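Nucleoprotein (Rift Valley fever virus, PDB 4H5P) encapsidates the single-stranded viral genomic RNA, shielding it from nucleases and forming the ribonucleoprotein that serves as template for transcription and replication. Local coordinates at residues F33-V38 with A108-G113; L60-G65 with Q117-L122; L166-L171 with A236-Y241. All coordinates share one frame; numbering follows the deposited sequence.

Contact 1: residues F33-V38 with A108-G113; sequences FDARRV and AAALAG. With nucleotides of chain E.
A110 is the centre of the tightly packed part: its CB sits between A35 and V38 of helix 35-46, 3.6 Å from V38 CG1 and 3.8 Å from A35 CB. Small side chains on both segments let the backbones come close, the CA atoms of A35 and A110 lying 4.4 Å apart. V38 contributes CG1, anti to its own backbone N (chi1 173°), and its CB is nearly as close to the same methyl. The third partner is F33, just ahead of the helix, whose ring reaches the end of helix 104-110 with CZ. That atom is 3.7 Å from A109 CB, which approaches obliquely, while A110 N lies at the ring edge near its plane. No hydrogen bond crosses between the segments; the side-chain contacts are apolar.

The RNA side is different in kind. F33 N donates an almost straight hydrogen bond to OP2 of U3 of chain E (2.7 Å, 172°), and the F33 ring meets the uracil obliquely, CD2 lying 3.4 Å from C4. A109 CB touches O2 of the same base, so both segments border the nucleotide, and F33 is an experimentally established RNA-binding residue. Away from the alanines, D34, which takes no part in the packing, caps helix 35-46. D34 OD1 accepts from R36 N and from R36 NH1 on opposite faces of the carboxylate, the latter a salt bridge of 3.0 Å.

R99 and R106 touch the F33 side chain. L111 breaks the helical path between helices 104-110 and 112-122, and its side chain packs on I39 and L42 of helix 35-46, on W50 and A54 of helix 50-63, and on F11 of the second subunit.

Contact 2: residues L60-G65 with Q117-L122; sequences LALTRG and QALVVL. With nucleotides of chain E.
L62 and L122 meet through methyl groups, L62 CD2 lying 3.7 Å from L122 CD1, and everything that joins the two segments is of this apolar kind. L62 CD2 is the shared point: it also touches L119 CD2 at 3.7 Å and, more distantly, A118 CB at 4.1 Å. L119 and L122, one turn apart on helix 112-122, both cross the L62 side chain at about a right angle. L119 CG stands anti to its carbonyl carbon (chi1 -66°), and from there CD2 extends to L62 although its CB does not point directly across. T63 adds a peripheral methyl, CG2 standing 4.2 Å from L122 CD1. Leucine branches bridge a backbone separation that is 7.5 Å even at the nearest CA pair, T63 and L122.

In the all-helical phlebovirus nucleoprotein fold, this contact joins the C-terminal end of helix 50-63 to the last turns of helix 112-122. T63 also lies beside W125, a residue important for dimerization, and V25 of the second subunit packs on L122.

Polar groups bond within their own helices, and no hydrogen bond crosses between the segments. T63 OG1 is hydrogen-bonded to V59 O, leaving CG2 as the branch that meets L122. Backbone bonds complete the two helix ends, L122 N donating to A118 O at 2.9 Å and R64 N to L60 O.

The nearest approach to the RNA is at G65, beyond the helix end, whose CA is 3.5 Å from O2 of U6 of chain E. The backbone (phi 107°, psi -156°) is one that glycine adopts readily, and it brings the CA close to the nucleotide.

Contact 3: residues L166-L171 with A236-Y241; sequences LDAHSL and AAAQAY
L166 O is gripped by two donors of S170, the backbone N at 2.8 Å and the side-chain OG at 2.7 Å, reaching it from opposite faces of the carbonyl plane. The OG bond fixes the rotation of the hydroxyl; CB, placed by the helix backbone, lies over one face of the Y241 ring, a CH-pi contact 3.7 Å from the centroid. CG of Y241 is anti to the backbone N (chi1 -177°), which carries the ring across helix 159-180, where D167 O lies 3.4 Å from Y241 CB. D167 OD1 comes near the ring at CD2, with carboxylate and ring planes 32° apart.

Alanines permit the close crossing: A168 CB meets A237 CB at 3.6 Å, and the axes of segments 166-171 and 236-241 approach to 7.1 Å at 66°. L171 packs CD2 on A240 CB and CD1 against A240 O.

K189 makes a cation-pi contact with the Y241 ring and hydrogen-bonds Y241 O. With no hydrogen bond between the segments, the crossing rests on close-fitting alanines, the L171 methyls and the tyrosine ring, while the serine hydroxyl donates within its own helix.

Contacts 1 and 2 are neighbours, their centres 16 Å apart, and they touch where A108 CB packs 4.0 Å from A61 CB. Residues 108-113 run into helix 112-122, which carries contact 2, and the segments of the two contacts alternate along the chain, so helices 35-46 and 50-63 are held to successive parts of residues 108-122. Each borders a nucleotide of the bound RNA, U3 for contact 1 and U6 for contact 2, and each also reaches the second subunit. Contact 3 follows later in the chain and stands apart, its centre 24 Å from that of contact 1 and 21 Å from that of contact 2. Its nearest atom is about 7 Å from the nucleic acid.

Contact 1: residues F33-V38 with A108-G113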
loop_
_atom_site.group_PDB
_atom_site.type_symbol
_atom_site.label_atom_id
_atom_site.label_comp_id
_atom_site.label_asym_id
_atom_site.label_seq_id
_atom_site.Cartn_x
_atom_site.Cartn_y
_atom_site.Cartn_z
ATOM N N PHE A 33 6.863 -10.588 -23.585
ATOM C CA PHE A 33 6.740 -12.007 -23.320
ATOM C C PHE A 33 7.077 -12.790 -24.580
ATOM O O PHE A 33 6.616 -12.449 -25.676
ATOM C CB PHE A 33 5.314 -12.337 -22.826
ATOM C CG PHE A 33 5.031 -13.808 -22.639
ATOM C CD1 PHE A 33 5.296 -14.433 -21.428
ATOM C CD2 PHE A 33 4.488 -14.567 -23.676
ATOM C CE1 PHE A 33 5.025 -15.787 -21.253
ATOM C CE2 PHE A 33 4.227 -15.920 -23.506
ATOM C CZ PHE A 33 4.499 -16.524 -22.295
ATOM N N ASP A 34 7.910 -13.820 -24.420
ATOM C CA ASP A 34 8.297 -14.713 -25.504
ATOM C C ASP A 34 8.089 -16.132 -25.029
ATOM O O ASP A 34 8.818 -16.607 -24.163
ATOM C CB ASP A 34 9.753 -14.459 -25.958
ATOM C CG ASP A 34 10.249 -15.281 -27.145
ATOM O OD1 ASP A 34 9.403 -15.892 -27.858
ATOM O OD2 ASP A 34 11.475 -15.309 -27.369
ATOM N N ALA A 35 7.085 -16.809 -25.592
ATOM C CA ALA A 35 6.760 -18.198 -25.273
ATOM C C ALA A 35 7.946 -19.153 -25.528
ATOM O O ALA A 35 8.087 -20.145 -24.823
ATOM C CB ALA A 35 5.565 -18.633 -26.087
ATOM N N ARG A 36 8.805 -18.840 -26.504
ATOM C CA ARG A 36 9.999 -19.639 -26.843
ATOM C C ARG A 36 10.976 -19.720 -25.662
ATOM O O ARG A 36 11.564 -20.779 -25.431
ATOM C CB ARG A 36 10.731 -19.047 -28.055
ATOM C CG ARG A 36 9.930 -19.096 -29.340
ATOM C CD ARG A 36 10.551 -18.206 -30.401
ATOM N NE ARG A 36 9.663 -18.071 -31.559
ATOM C CZ ARG A 36 8.681 -17.175 -31.664
ATOM N NH1 ARG A 36 8.444 -16.317 -30.677
ATOM N NH2 ARG A 36 7.925 -17.135 -32.755
ATOM N N ARG A 37 11.150 -18.597 -24.934
ATOM C CA ARG A 37 12.028 -18.512 -23.772
ATOM C C ARG A 37 11.462 -19.352 -22.609
ATOM O O ARG A 37 12.227 -19.997 -21.888
ATOM C CB ARG A 37 12.229 -17.037 -23.354
ATOM C CG ARG A 37 13.185 -16.819 -22.155
ATOM C CD ARG A 37 14.588 -17.354 -22.398
ATOM N NE ARG A 37 15.487 -17.047 -21.284
ATOM C CZ ARG A 37 16.576 -17.747 -20.985
ATOM N NH1 ARG A 37 16.907 -18.813 -21.702
ATOM N NH2 ARG A 37 17.336 -17.394 -19.957
ATOM N N VAL A 38 10.128 -19.357 -22.455
ATOM C CA VAL A 38 9.454 -20.126 -21.416
ATOM C C VAL A 38 9.684 -21.625 -21.666
ATOM O O VAL A 38 10.129 -22.327 -20.759
ATOM C CB VAL A 38 7.946 -19.765 -21.310
ATOM C CG1 VAL A 38 7.217 -20.694 -20.335
ATOM C CG2 VAL A 38 7.765 -18.299 -20.899
ATOM N N ALA A 108 1.491 -21.396 -18.313
ATOM C CA ALA A 108 0.134 -21.479 -18.853
ATOM C C ALA A 108 -0.022 -20.647 -20.145
ATOM O O ALA A 108 -0.674 -21.101 -21.091
ATOM C CB ALA A 108 -0.873 -21.018 -17.801
ATOM N N ALA A 109 0.609 -19.456 -20.192
ATOM C CA ALA A 109 0.544 -18.540 -21.334
ATOM C C ALA A 109 1.280 -19.080 -22.559
ATOM O O ALA A 109 0.785 -18.937 -23.671
ATOM C CB ALA A 109 1.101 -17.167 -20.948
ATOM N N ALA A 110 2.472 -19.676 -22.355
ATOM C CA ALA A 110 3.301 -20.225 -23.431
ATOM C C ALA A 110 2.677 -21.471 -24.071
ATOM O O ALA A 110 2.878 -21.710 -25.264
ATOM C CB ALA A 110 4.685 -20.567 -22.894
ATOM N N LEU A 111 1.960 -22.282 -23.272
ATOM C CA LEU A 111 1.338 -23.518 -23.750
ATOM C C LEU A 111 -0.186 -23.342 -23.748
ATOM O O LEU A 111 -0.930 -24.184 -23.242
ATOM C CB LEU A 111 1.817 -24.699 -22.874
ATOM C CG LEU A 111 3.362 -24.846 -22.773
ATOM C CD1 LEU A 111 3.777 -25.623 -21.539
ATOM C CD2 LEU A 111 3.960 -25.445 -24.042
ATOM N N ALA A 112 -0.628 -22.252 -24.411
ATOM C CA ALA A 112 -1.997 -21.754 -24.491
ATOM C C ALA A 112 -2.978 -22.794 -25.038
ATOM O O ALA A 112 -4.081 -22.923 -24.514
ATOM C CB ALA A 112 -2.035 -20.485 -25.330
ATOM N N GLY A 113 -2.539 -23.557 -26.034
ATOM C CA GLY A 113 -3.317 -24.608 -26.690
ATOM C C GLY A 113 -3.809 -25.642 -25.700
ATOM O O GLY A 113 -5.000 -25.963 -25.676
ATOM P P U E 3 4.122 -8.437 -22.174
ATOM O OP1 U E 3 4.976 -7.809 -21.143
ATOM O OP2 U E 3 4.739 -9.009 -23.377
ATOM O "O5'" U E 3 3.240 -9.572 -21.485
ATOM C "C5'" U E 3 2.692 -9.397 -20.182
ATOM C "C4'" U E 3 1.764 -10.560 -19.843
ATOM O "O4'" U E 3 0.742 -10.652 -20.880
ATOM C "C3'" U E 3 2.424 -11.954 -19.822
ATOM O "O3'" U E 3 2.910 -12.299 -18.518
ATOM C "C2'" U E 3 1.232 -12.847 -20.158
ATOM O "O2'" U E 3 0.392 -13.063 -19.033
ATOM C "C1'" U E 3 0.487 -12.019 -21.203
ATOM N N1 U E 3 0.925 -12.333 -22.636
ATOM C C2 U E 3 0.617 -13.584 -23.183
ATOM O O2 U E 3 -0.085 -14.411 -22.625
ATOM N N3 U E 3 1.153 -13.820 -24.431
ATOM C C4 U E 3 1.921 -12.939 -25.189
ATOM O O4 U E 3 2.311 -13.282 -26.298
ATOM C C5 U E 3 2.188 -11.662 -24.567
ATOM C C6 U E 3 1.686 -11.411 -23.351
#

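Contact 2: residues L60-G65 with Q117-L122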
loop_
_atom_site.group_PDB
_atom_site.type_symbol
_atom_site.label_atom_id
_atom_site.label_comp_id
_atom_site.label_asym_id
_atom_site.label_seq_id
_atom_site.Cartn_x
_atom_site.Cartn_y
_atom_site.Cartn_z
ATOM N N LEU A 60 -2.075 -25.941 -11.534
ATOM C CA LEU A 60 -1.770 -25.022 -10.431
ATOM C C LEU A 60 -2.088 -23.583 -10.799
ATOM O O LEU A 60 -2.731 -22.896 -10.011
ATOM C CB LEU A 60 -0.307 -25.129 -10.016
ATOM C CG LEU A 60 0.072 -26.309 -9.146
ATOM C CD1 LEU A 60 1.576 -26.494 -9.153
ATOM C CD2 LEU A 60 -0.418 -26.120 -7.722
ATOM N N ALA A 61 -1.657 -23.137 -12.002
ATOM C CA ALA A 61 -1.911 -21.791 -12.503
ATOM C C ALA A 61 -3.414 -21.490 -12.585
ATOM O O ALA A 61 -3.844 -20.431 -12.141
ATOM C CB ALA A 61 -1.276 -21.615 -13.869
ATOM N N LEU A 62 -4.210 -22.449 -13.091
ATOM C CA LEU A 62 -5.650 -22.281 -13.311
ATOM C C LEU A 62 -6.503 -22.393 -12.049
ATOM O O LEU A 62 -7.501 -21.675 -11.954
ATOM C CB LEU A 62 -6.140 -23.303 -14.344
ATOM C CG LEU A 62 -6.072 -22.905 -15.827
ATOM C CD1 LEU A 62 -4.764 -22.254 -16.216
ATOM C CD2 LEU A 62 -6.378 -24.075 -16.724
ATOM N N THR A 63 -6.136 -23.279 -11.096
ATOM C CA THR A 63 -6.956 -23.511 -9.905
ATOM C C THR A 63 -6.408 -22.860 -8.639
ATOM O O THR A 63 -7.188 -22.646 -7.703
ATOM C CB THR A 63 -7.179 -25.015 -9.680
ATOM O OG1 THR A 63 -5.946 -25.654 -9.344
ATOM C CG2 THR A 63 -7.817 -25.696 -10.876
ATOM N N ARG A 64 -5.096 -22.535 -8.582
ATOM C CA ARG A 64 -4.550 -21.934 -7.364
ATOM C C ARG A 64 -3.896 -20.561 -7.593
ATOM O O ARG A 64 -3.700 -19.828 -6.627
ATOM C CB ARG A 64 -3.551 -22.887 -6.679
ATOM C CG ARG A 64 -4.170 -24.171 -6.082
ATOM C CD ARG A 64 -5.295 -23.948 -5.056
ATOM N NE ARG A 64 -4.910 -23.038 -3.972
ATOM C CZ ARG A 64 -4.292 -23.405 -2.856
ATOM N NH1 ARG A 64 -3.983 -24.679 -2.647
ATOM N NH2 ARG A 64 -3.991 -22.505 -1.933
ATOM N N GLY A 65 -3.559 -20.221 -8.831
ATOM C CA GLY A 65 -2.971 -18.915 -9.113
ATOM C C GLY A 65 -1.491 -18.867 -9.435
ATOM O O GLY A 65 -0.914 -19.845 -9.908
ATOM N N GLN A 117 -7.711 -26.103 -23.331
ATOM C CA GLN A 117 -8.391 -27.401 -23.346
ATOM C C GLN A 117 -8.692 -27.846 -21.920
ATOM O O GLN A 117 -9.753 -28.404 -21.664
ATOM C CB GLN A 117 -7.543 -28.459 -24.069
ATOM C CG GLN A 117 -7.495 -28.262 -25.575
ATOM C CD GLN A 117 -6.650 -29.291 -26.244
ATOM O OE1 GLN A 117 -7.069 -30.434 -26.421
ATOM N NE2 GLN A 117 -5.457 -28.902 -26.668
ATOM N N ALA A 118 -7.748 -27.588 -20.990
ATOM C CA ALA A 118 -7.868 -27.925 -19.568
ATOM C C ALA A 118 -9.058 -27.206 -18.920
ATOM O O ALA A 118 -9.682 -27.768 -18.023
ATOM C CB ALA A 118 -6.581 -27.576 -18.832
ATOM N N LEU A 119 -9.389 -25.991 -19.410
ATOM C CA LEU A 119 -10.481 -25.123 -18.930
ATOM C C LEU A 119 -11.870 -25.774 -18.970
ATOM O O LEU A 119 -12.725 -25.403 -18.165
ATOM C CB LEU A 119 -10.539 -23.826 -19.746
ATOM C CG LEU A 119 -9.368 -22.857 -19.636
ATOM C CD1 LEU A 119 -9.535 -21.722 -20.640
ATOM C CD2 LEU A 119 -9.223 -22.308 -18.205
ATOM N N VAL A 120 -12.107 -26.707 -19.911
ATOM C CA VAL A 120 -13.390 -27.401 -20.035
ATOM C C VAL A 120 -13.596 -28.299 -18.798
ATOM O O VAL A 120 -14.685 -28.299 -18.215
ATOM C CB VAL A 120 -13.483 -28.202 -21.359
ATOM C CG1 VAL A 120 -14.830 -28.900 -21.494
ATOM C CG2 VAL A 120 -13.240 -27.295 -22.557
ATOM N N VAL A 121 -12.531 -29.017 -18.384
ATOM C CA VAL A 121 -12.534 -29.921 -17.229
ATOM C C VAL A 121 -12.479 -29.126 -15.919
ATOM O O VAL A 121 -13.154 -29.493 -14.963
ATOM C CB VAL A 121 -11.354 -30.939 -17.300
ATOM C CG1 VAL A 121 -11.415 -31.960 -16.168
ATOM C CG2 VAL A 121 -11.316 -31.647 -18.650
ATOM N N LEU A 122 -11.671 -28.054 -15.876
ATOM C CA LEU A 122 -11.397 -27.261 -14.674
ATOM C C LEU A 122 -12.402 -26.148 -14.386
ATOM O O LEU A 122 -12.330 -25.538 -13.313
ATOM C CB LEU A 122 -9.979 -26.661 -14.758
ATOM C CG LEU A 122 -8.851 -27.686 -14.838
ATOM C CD1 LEU A 122 -7.503 -27.038 -14.802
ATOM C CD2 LEU A 122 -8.957 -28.661 -13.729
ATOM P P U E 6 -1.213 -10.213 -7.470
ATOM O OP1 U E 6 -1.242 -9.819 -6.045
ATOM O OP2 U E 6 0.075 -10.616 -8.093
ATOM O "O5'" U E 6 -2.271 -11.381 -7.720
ATOM C "C5'" U E 6 -3.566 -11.354 -7.123
ATOM C "C4'" U E 6 -4.140 -12.763 -7.059
ATOM O "O4'" U E 6 -4.438 -13.229 -8.406
ATOM C "C3'" U E 6 -3.191 -13.816 -6.445
ATOM O "O3'" U E 6 -3.920 -14.685 -5.576
ATOM C "C2'" U E 6 -2.663 -14.559 -7.680
ATOM O "O2'" U E 6 -2.263 -15.882 -7.397
ATOM C "C1'" U E 6 -3.910 -14.536 -8.560
ATOM N N1 U E 6 -3.675 -14.801 -10.028
ATOM C C2 U E 6 -4.434 -15.780 -10.672
ATOM O O2 U E 6 -5.271 -16.474 -10.105
ATOM N N3 U E 6 -4.166 -15.928 -12.016
ATOM C C4 U E 6 -3.269 -15.194 -12.774
ATOM O O4 U E 6 -3.165 -15.426 -13.974
ATOM C C5 U E 6 -2.536 -14.173 -12.047
ATOM C C6 U E 6 -2.769 -14.010 -10.736
#

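Contact 3: residues L166-L171 with A236-Y241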
loop_
_atom_site.group_PDB
_atom_site.type_symbol
_atom_site.label_atom_id
_atom_site.label_comp_id
_atom_site.label_asym_id
_atom_site.label_seq_id
_atom_site.Cartn_x
_atom_site.Cartn_y
_atom_site.Cartn_z
ATOM N N LEU A 166 -12.789 -11.380 -29.486
ATOM C CA LEU A 166 -12.140 -10.597 -28.440
ATOM C C LEU A 166 -13.144 -10.013 -27.454
ATOM O O LEU A 166 -12.849 -10.013 -26.261
ATOM C CB LEU A 166 -11.241 -9.505 -29.028
ATOM C CG LEU A 166 -9.989 -10.007 -29.772
ATOM C CD1 LEU A 166 -9.199 -8.857 -30.345
ATOM C CD2 LEU A 166 -9.110 -10.867 -28.880
ATOM N N ASP A 167 -14.332 -9.565 -27.924
ATOM C CA ASP A 167 -15.386 -9.049 -27.045
ATOM C C ASP A 167 -15.920 -10.178 -26.153
ATOM O O ASP A 167 -16.055 -9.975 -24.946
ATOM C CB ASP A 167 -16.532 -8.388 -27.839
ATOM C CG ASP A 167 -16.238 -7.010 -28.424
ATOM O OD1 ASP A 167 -15.311 -6.334 -27.929
ATOM O OD2 ASP A 167 -16.958 -6.599 -29.356
ATOM N N ALA A 168 -16.163 -11.374 -26.734
ATOM C CA ALA A 168 -16.615 -12.571 -26.017
ATOM C C ALA A 168 -15.639 -12.954 -24.902
ATOM O O ALA A 168 -16.068 -13.205 -23.776
ATOM C CB ALA A 168 -16.761 -13.730 -26.984
ATOM N N HIS A 169 -14.325 -12.986 -25.225
ATOM C CA HIS A 169 -13.240 -13.297 -24.301
ATOM C C HIS A 169 -13.119 -12.211 -23.236
ATOM O O HIS A 169 -12.887 -12.538 -22.077
ATOM C CB HIS A 169 -11.915 -13.469 -25.071
ATOM C CG HIS A 169 -10.703 -13.633 -24.206
ATOM N ND1 HIS A 169 -10.611 -14.652 -23.279
ATOM C CD2 HIS A 169 -9.550 -12.926 -24.199
ATOM C CE1 HIS A 169 -9.420 -14.518 -22.724
ATOM N NE2 HIS A 169 -8.743 -13.499 -23.250
ATOM N N SER A 170 -13.311 -10.930 -23.618
ATOM C CA SER A 170 -13.276 -9.771 -22.711
ATOM C C SER A 170 -14.377 -9.833 -21.650
ATOM O O SER A 170 -14.187 -9.272 -20.573
ATOM C CB SER A 170 -13.395 -8.465 -23.484
ATOM O OG SER A 170 -12.235 -8.245 -24.265
ATOM N N LEU A 171 -15.521 -10.513 -21.930
ATOM C CA LEU A 171 -16.599 -10.679 -20.939
ATOM C C LEU A 171 -16.059 -11.509 -19.769
ATOM O O LEU A 171 -16.343 -11.179 -18.621
ATOM C CB LEU A 171 -17.872 -11.313 -21.546
ATOM C CG LEU A 171 -19.105 -11.431 -20.618
ATOM C CD1 LEU A 171 -19.792 -10.093 -20.416
ATOM C CD2 LEU A 171 -20.104 -12.420 -21.156
ATOM N N ALA A 236 -23.200 -14.177 -28.624
ATOM C CA ALA A 236 -23.969 -13.905 -27.401
ATOM C C ALA A 236 -23.079 -13.274 -26.358
ATOM O O ALA A 236 -23.432 -12.247 -25.782
ATOM C CB ALA A 236 -24.572 -15.197 -26.861
ATOM N N ALA A 237 -21.905 -13.874 -26.153
ATOM C CA ALA A 237 -20.890 -13.427 -25.213
ATOM C C ALA A 237 -20.352 -12.045 -25.607
ATOM O O ALA A 237 -20.143 -11.209 -24.730
ATOM C CB ALA A 237 -19.777 -14.445 -25.153
ATOM N N ALA A 238 -20.189 -11.791 -26.921
ATOM C CA ALA A 238 -19.736 -10.507 -27.452
ATOM C C ALA A 238 -20.814 -9.428 -27.254
ATOM O O ALA A 238 -20.472 -8.286 -26.938
ATOM C CB ALA A 238 -19.387 -10.645 -28.925
ATOM N N GLN A 239 -22.109 -9.791 -27.402
ATOM C CA GLN A 239 -23.213 -8.847 -27.186
ATOM C C GLN A 239 -23.388 -8.583 -25.678
ATOM O O GLN A 239 -23.630 -7.440 -25.279
ATOM C CB GLN A 239 -24.527 -9.346 -27.826
ATOM C CG GLN A 239 -25.624 -8.283 -27.938
ATOM C CD GLN A 239 -25.224 -7.090 -28.775
ATOM O OE1 GLN A 239 -24.899 -6.019 -28.251
ATOM N NE2 GLN A 239 -25.233 -7.244 -30.092
ATOM N N ALA A 240 -23.209 -9.636 -24.849
ATOM C CA ALA A 240 -23.272 -9.549 -23.386
ATOM C C ALA A 240 -22.158 -8.643 -22.864
ATOM O O ALA A 240 -22.331 -8.023 -21.816
ATOM C CB ALA A 240 -23.162 -10.932 -22.763
ATOM N N TYR A 241 -21.038 -8.532 -23.618
ATOM C CA TYR A 241 -19.935 -7.655 -23.240
ATOM C C TYR A 241 -20.263 -6.198 -23.539
ATOM O O TYR A 241 -19.881 -5.322 -22.757
ATOM C CB TYR A 241 -18.621 -8.047 -23.922
ATOM C CG TYR A 241 -17.452 -7.186 -23.485
ATOM C CD1 TYR A 241 -17.016 -7.186 -22.163
ATOM C CD2 TYR A 241 -16.818 -6.325 -24.378
ATOM C CE1 TYR A 241 -15.973 -6.367 -21.746
ATOM C CE2 TYR A 241 -15.753 -5.520 -23.976
ATOM C CZ TYR A 241 -15.337 -5.544 -22.658
ATOM O OH TYR A 241 -14.289 -4.754 -22.264
#